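Local coordinates for leucine aminopeptidase 2 (Saccharomyces cerevisiae, PDB 2XQ0), which acts as a zinc-dependent M1-family aminopeptidase that preferentially cleaves di- and tripeptides, with low epoxide hydrolase activity in vitro, at residues 91-94 with 98-101; 149-152 with 158-161; 472-477 with 504-509. One frame throughout, in Å; residues are numbered along the deposited sequence.

Contact 1. Residues 91-94 with 98-101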
# COMPACT_ATOMS: atom_id res chain seq x y z
N GLU A 91 20.57 -11.84 -20.05
CA GLU A 91 20.40 -13.26 -19.84
C GLU A 91 18.94 -13.61 -20.06
O GLU A 91 18.08 -12.74 -19.96
CB GLU A 91 20.85 -13.64 -18.42
CG GLU A 91 22.35 -13.47 -18.20
CD GLU A 91 22.82 -14.05 -16.87
OE1 GLU A 91 21.97 -14.28 -15.99
OE2 GLU A 91 24.04 -14.28 -16.71
N GLN A 92 18.64 -14.88 -20.34
CA GLN A 92 17.25 -15.26 -20.51
C GLN A 92 16.49 -15.07 -19.21
O GLN A 92 17.04 -15.19 -18.12
CB GLN A 92 17.11 -16.70 -21.03
CG GLN A 92 17.14 -16.77 -22.56
CD GLN A 92 17.32 -18.16 -23.09
OE1 GLN A 92 17.76 -18.36 -24.23
NE2 GLN A 92 16.98 -19.16 -22.27
N ARG A 93 15.21 -14.76 -19.34
CA ARG A 93 14.37 -14.49 -18.21
C ARG A 93 14.34 -15.70 -17.26
O ARG A 93 14.29 -16.84 -17.70
CB ARG A 93 12.98 -14.18 -18.73
CG ARG A 93 12.10 -13.59 -17.73
CD ARG A 93 10.77 -13.20 -18.33
NE ARG A 93 9.88 -12.93 -17.21
CZ ARG A 93 9.94 -11.82 -16.50
NH1 ARG A 93 10.79 -10.85 -16.84
NH2 ARG A 93 9.12 -11.65 -15.47
N LYS A 94 14.41 -15.44 -15.96
CA LYS A 94 14.14 -16.48 -14.97
C LYS A 94 13.05 -15.98 -14.04
O LYS A 94 13.15 -14.89 -13.48
CB LYS A 94 15.39 -16.81 -14.17
CG LYS A 94 16.00 -15.63 -13.44
CD LYS A 94 16.71 -16.06 -12.15
CE LYS A 94 15.71 -16.49 -11.08
NZ LYS A 94 16.37 -16.85 -9.79
N GLY A 98 13.14 -12.04 -13.31
CA GLY A 98 13.41 -11.31 -14.54
C GLY A 98 14.69 -11.68 -15.29
O GLY A 98 15.21 -12.80 -15.18
N SER A 99 15.20 -10.71 -16.07
CA SER A 99 16.32 -10.95 -16.97
C SER A 99 17.53 -10.16 -16.50
O SER A 99 17.53 -8.94 -16.52
CB SER A 99 15.96 -10.52 -18.40
OG SER A 99 14.85 -11.25 -18.90
N ARG A 100 18.57 -10.86 -16.07
CA ARG A 100 19.76 -10.16 -15.60
C ARG A 100 20.47 -9.49 -16.78
O ARG A 100 20.66 -10.10 -17.82
CB ARG A 100 20.71 -11.14 -14.90
CG ARG A 100 22.00 -10.49 -14.41
CD ARG A 100 22.97 -11.55 -13.83
NE ARG A 100 22.58 -11.99 -12.49
CZ ARG A 100 22.29 -13.25 -12.17
NH1 ARG A 100 22.32 -14.19 -13.09
NH2 ARG A 100 21.95 -13.56 -10.92
N LEU A 101 20.87 -8.23 -16.59
CA LEU A 101 21.65 -7.52 -17.60
C LEU A 101 23.09 -7.54 -17.14
O LEU A 101 23.40 -7.12 -16.04
CB LEU A 101 21.17 -6.07 -17.72
CG LEU A 101 22.11 -5.09 -18.42
CD1 LEU A 101 22.31 -5.47 -19.92
CD2 LEU A 101 21.57 -3.65 -18.29
O HOH W 1 15.67 -12.04 -21.22
O HOH W 2 17.96 -13.88 -15.76
O HOH W 3 12.36 -10.17 -19.20
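K94 and G98 form an antiparallel hydrogen-bonded pair with CA atoms 5.2 Å apart, closing, with three residues between them, the beta hairpin that joins strand 84-90 to strand 101-104. K94 N to G98 O is nearly straight at 176°, although its donor stands above the carbonyl plane, and G98 N returns to K94 O. Farther from the turn, E91 N reaches R100 O at 2.8 Å. Between these bonded pairs the chains come closest, R93 CA to S99 CA at 4.2 Å, and one water links them, donating to Q92 O and G98 O and accepting from R100 N.

The side chains of E91 and R100 run alongside each other and end in a salt bridge, OE1 to NH1 at 2.9 Å. R100 CG is anti to the backbone N (chi1 179°), and a bend at chi3 brings NH1 there. The carboxylate is met on its syn side, yet the planes are 88° apart, so this is a single-point grip. R100 NE turns instead to L22 O. S99 OG packs 3.3 Å from R93 CA and binds two waters, one shared with E91 O and the other with R93 NH1. At the backbone angles of G98, a CB would jam against the preceding carbonyl oxygen. The guanidinium of R93, salt-bridged through NE to E95, lays one face over G98, with NH1 3.5 Å from G98 CA.

Contact 2. Residues 149-152 with 158-161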
# COMPACT_ATOMS: atom_id res chain seq x y z
N ILE A 149 8.95 -5.28 -6.79
CA ILE A 149 10.05 -5.41 -7.76
C ILE A 149 9.69 -5.12 -9.23
O ILE A 149 10.14 -5.82 -10.15
CB ILE A 149 10.74 -6.77 -7.66
CG1 ILE A 149 9.73 -7.91 -7.89
CG2 ILE A 149 11.42 -6.91 -6.27
CD1 ILE A 149 10.38 -9.29 -8.02
N HIS A 150 8.92 -4.07 -9.46
CA HIS A 150 8.57 -3.69 -10.83
C HIS A 150 9.42 -2.54 -11.36
O HIS A 150 9.31 -2.17 -12.54
CB HIS A 150 7.08 -3.33 -10.92
CG HIS A 150 6.17 -4.49 -10.64
ND1 HIS A 150 6.07 -5.56 -11.50
CD2 HIS A 150 5.36 -4.76 -9.60
CE1 HIS A 150 5.21 -6.44 -11.00
NE2 HIS A 150 4.76 -5.97 -9.85
N ALA A 151 10.25 -1.94 -10.51
CA ALA A 151 11.12 -0.86 -11.00
C ALA A 151 12.00 -1.36 -12.14
O ALA A 151 12.25 -0.65 -13.11
CB ALA A 151 11.95 -0.29 -9.88
N ARG A 152 12.46 -2.60 -12.02
CA ARG A 152 13.28 -3.22 -13.07
C ARG A 152 12.50 -3.41 -14.39
O ARG A 152 13.08 -3.77 -15.40
CB ARG A 152 13.82 -4.58 -12.59
CG ARG A 152 12.71 -5.63 -12.39
CD ARG A 152 13.19 -6.89 -11.64
NE ARG A 152 13.60 -6.58 -10.27
CZ ARG A 152 13.95 -7.47 -9.34
NH1 ARG A 152 13.99 -8.78 -9.61
NH2 ARG A 152 14.27 -7.05 -8.12
N PHE A 158 19.66 -1.42 -9.84
CA PHE A 158 19.84 -2.33 -8.71
C PHE A 158 18.52 -2.32 -7.96
O PHE A 158 18.32 -1.52 -7.03
CB PHE A 158 20.96 -1.82 -7.81
CG PHE A 158 22.31 -1.80 -8.47
CD1 PHE A 158 22.99 -2.98 -8.72
CD2 PHE A 158 22.91 -0.61 -8.82
CE1 PHE A 158 24.24 -2.98 -9.31
CE2 PHE A 158 24.17 -0.61 -9.40
CZ PHE A 158 24.83 -1.79 -9.65
N ASP A 159 17.59 -3.17 -8.38
CA ASP A 159 16.21 -3.14 -7.89
C ASP A 159 16.05 -3.86 -6.55
O ASP A 159 15.40 -4.91 -6.44
CB ASP A 159 15.24 -3.74 -8.93
CG ASP A 159 13.77 -3.47 -8.60
OD1 ASP A 159 13.49 -2.70 -7.65
OD2 ASP A 159 12.89 -4.01 -9.30
N THR A 160 16.65 -3.26 -5.51
CA THR A 160 16.54 -3.79 -4.15
C THR A 160 16.35 -2.62 -3.18
O THR A 160 16.88 -1.53 -3.39
CB THR A 160 17.78 -4.67 -3.77
OG1 THR A 160 17.85 -4.81 -2.35
CG2 THR A 160 19.06 -4.07 -4.27
N PRO A 161 15.56 -2.83 -2.12
CA PRO A 161 15.39 -1.71 -1.18
C PRO A 161 16.66 -1.46 -0.35
O PRO A 161 16.73 -0.44 0.35
CB PRO A 161 14.21 -2.14 -0.32
CG PRO A 161 14.10 -3.64 -0.49
CD PRO A 161 14.59 -3.91 -1.90
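R152 folds back on itself to reach D159: its CG lies between the backbone N and the carbonyl carbon (chi1 67°), and a second bend at chi3 (65°) swings NE round to the same carboxylate oxygen that the backbone N meets. D159 presents that oxygen with CG anti to its own N (chi1 -168°). OD2 therefore accepts twice, from R152 N at 3.1 Å and from R152 NE at 2.8 Å, the two donors coming from opposite faces of the carboxylate plane. The NE bond is the salt bridge and lies near the guanidinium plane. R152 NH2 adds a third bond, 2.9 Å to D159 O, on a lone pair in the carbonyl plane. I149 CB sits over the rim of one guanidinium face, and A151 CB packs 3.6 Å from D159 OD1. With a methionine in place of R152, the buried carboxylate would probably keep the backbone N-H but lose its balancing charge, and D159 O its NH2 donor. D159 centres an inverse gamma turn within the same loop that carries the substrate-binding residues Q145, L146 and E147. From this turn F158 packs against strands 66-69 and 28-40, while P161 touches strand 312-314.

Contact 3. Residues 472-477 with 504-509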
# COMPACT_ATOMS: atom_id res chain seq x y z
N ASP A 472 -18.74 -0.99 20.50
CA ASP A 472 -19.77 -1.63 21.32
C ASP A 472 -21.19 -1.34 20.84
O ASP A 472 -22.02 -2.23 20.75
CB ASP A 472 -19.60 -1.20 22.78
CG ASP A 472 -18.37 -1.80 23.42
OD1 ASP A 472 -17.95 -2.90 23.00
OD2 ASP A 472 -17.82 -1.16 24.35
N ASN A 473 -21.46 -0.07 20.58
CA ASN A 473 -22.72 0.36 19.97
C ASN A 473 -22.99 -0.38 18.65
O ASN A 473 -24.12 -0.83 18.38
CB ASN A 473 -22.62 1.85 19.71
CG ASN A 473 -21.19 2.29 19.39
OD1 ASN A 473 -20.67 2.00 18.30
ND2 ASN A 473 -20.53 2.95 20.34
N VAL A 474 -21.94 -0.54 17.85
CA VAL A 474 -22.05 -1.22 16.56
C VAL A 474 -22.40 -2.67 16.75
O VAL A 474 -23.35 -3.18 16.15
CB VAL A 474 -20.73 -1.12 15.80
CG1 VAL A 474 -20.78 -1.96 14.53
CG2 VAL A 474 -20.43 0.35 15.47
N TYR A 475 -21.63 -3.35 17.59
CA TYR A 475 -21.89 -4.74 17.90
C TYR A 475 -23.30 -4.95 18.46
O TYR A 475 -24.00 -5.88 18.06
CB TYR A 475 -20.84 -5.27 18.87
CG TYR A 475 -19.46 -5.41 18.25
CD1 TYR A 475 -19.31 -5.89 16.96
CD2 TYR A 475 -18.32 -5.08 18.96
CE1 TYR A 475 -18.04 -6.02 16.39
CE2 TYR A 475 -17.05 -5.21 18.40
CZ TYR A 475 -16.92 -5.68 17.12
OH TYR A 475 -15.66 -5.81 16.57
N GLN A 476 -23.71 -4.10 19.39
CA GLN A 476 -25.07 -4.21 19.93
C GLN A 476 -26.16 -4.16 18.86
O GLN A 476 -27.07 -4.98 18.87
CB GLN A 476 -25.33 -3.16 21.00
CG GLN A 476 -24.51 -3.36 22.25
CD GLN A 476 -24.71 -2.26 23.25
OE1 GLN A 476 -25.78 -1.66 23.32
NE2 GLN A 476 -23.67 -1.98 24.04
N LEU A 477 -26.06 -3.21 17.94
CA LEU A 477 -27.08 -3.07 16.90
C LEU A 477 -27.10 -4.28 15.98
O LEU A 477 -28.18 -4.81 15.69
CB LEU A 477 -26.86 -1.80 16.08
CG LEU A 477 -27.97 -1.48 15.07
CD1 LEU A 477 -29.29 -1.22 15.81
CD2 LEU A 477 -27.59 -0.28 14.23
N LYS A 504 -27.43 7.42 13.35
CA LYS A 504 -27.14 8.84 13.24
C LYS A 504 -25.75 9.21 13.74
O LYS A 504 -25.13 10.14 13.24
CB LYS A 504 -28.20 9.67 13.98
CG LYS A 504 -27.80 11.13 14.21
CD LYS A 504 -28.79 11.86 15.12
CE LYS A 504 -30.10 12.16 14.41
NZ LYS A 504 -31.06 12.89 15.29
N ASP A 505 -25.26 8.48 14.75
CA ASP A 505 -23.94 8.75 15.32
C ASP A 505 -22.82 7.82 14.81
O ASP A 505 -21.68 7.88 15.27
CB ASP A 505 -24.00 8.71 16.85
CG ASP A 505 -24.75 9.90 17.44
OD1 ASP A 505 -25.95 9.75 17.78
OD2 ASP A 505 -24.14 10.99 17.57
N PHE A 506 -23.14 6.96 13.85
CA PHE A 506 -22.14 6.06 13.29
C PHE A 506 -21.32 6.78 12.22
O PHE A 506 -21.88 7.21 11.21
CB PHE A 506 -22.81 4.84 12.64
CG PHE A 506 -23.32 3.80 13.62
CD1 PHE A 506 -23.55 4.10 14.95
CD2 PHE A 506 -23.59 2.51 13.18
CE1 PHE A 506 -24.04 3.12 15.83
CE2 PHE A 506 -24.07 1.55 14.03
CZ PHE A 506 -24.30 1.85 15.36
N ASN A 507 -20.01 6.90 12.42
CA ASN A 507 -19.12 7.36 11.35
C ASN A 507 -19.03 6.29 10.26
O ASN A 507 -19.64 5.23 10.38
CB ASN A 507 -17.74 7.78 11.89
CG ASN A 507 -16.93 6.61 12.44
OD1 ASN A 507 -17.17 5.46 12.10
ND2 ASN A 507 -15.95 6.92 13.29
N SER A 508 -18.27 6.55 9.20
CA SER A 508 -18.24 5.60 8.09
C SER A 508 -17.56 4.29 8.49
O SER A 508 -17.96 3.22 8.05
CB SER A 508 -17.54 6.21 6.87
OG SER A 508 -16.15 6.36 7.09
N ASN A 509 -16.52 4.39 9.32
CA ASN A 509 -15.86 3.21 9.84
C ASN A 509 -16.83 2.36 10.66
O ASN A 509 -16.79 1.13 10.61
CB ASN A 509 -14.67 3.61 10.71
CG ASN A 509 -13.53 4.22 9.90
OD1 ASN A 509 -13.09 3.65 8.89
ND2 ASN A 509 -13.04 5.37 10.34
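The ring of F506 lies against helix 469-484, covered on one face by V474 CG2, which stands 4.1 Å above the ring plane toward its rim. This is helix-to-loop packing in the all-helical C-terminal region that M1 enzymes related to leukotriene A4 hydrolase carry. L477 CD2 approaches obliquely, 4.0 Å from F506 CE2. At the leading end of the ring, F506 CZ is 4.0 Å from V474 CA and equally far from N473 O, while N473 CB sits beside CE1 at 4.3 Å. The contact is apolar and small, burying 160 Å² in all, just over half of it on F506.

What sets these groups in place is the helix itself. N473 and L477, one turn apart, and V474 between them line the side of the helix that faces F506, and N473 O, though near the ring, accepts the helical bond from L477 N at 3.1 Å. The side chain of N473 curls back, with chi1 at 32°, well off a staggered position, and its OD1 makes a weak bond to V474 N, the angle at hydrogen being 121°. On the partner side, F506 CG is anti to the carbonyl carbon (chi1 -76°), which carries the ring toward the helix. V474 and L477 also rest on F514, farther along helix 508-519. That helix starts at S508, with N507 as N-cap and its OD1 accepting from Q510 N.

Contacts 1, 2 and 3 follow one another along the chain. Contacts 1 and 2 both belong to the N-terminal domain, their centres 14 Å apart and their nearest atoms about 5 Å. Contact 1 connects two neighbouring strands of the ten-stranded sheet; contact 2 lies deeper, in the connection from strand 141-144 to strand 165-172. The hydrogen bond from R152 NH1 to L97 O ties the hairpin turn to the loop that holds Q145 to E147. Contact 3 lies across the chain's centre in the helical C-terminal part, 53 Å from contact 1 and 43 Å from contact 2, centre to centre. Contacts 1 and 3 are structural packing away from the annotated sites.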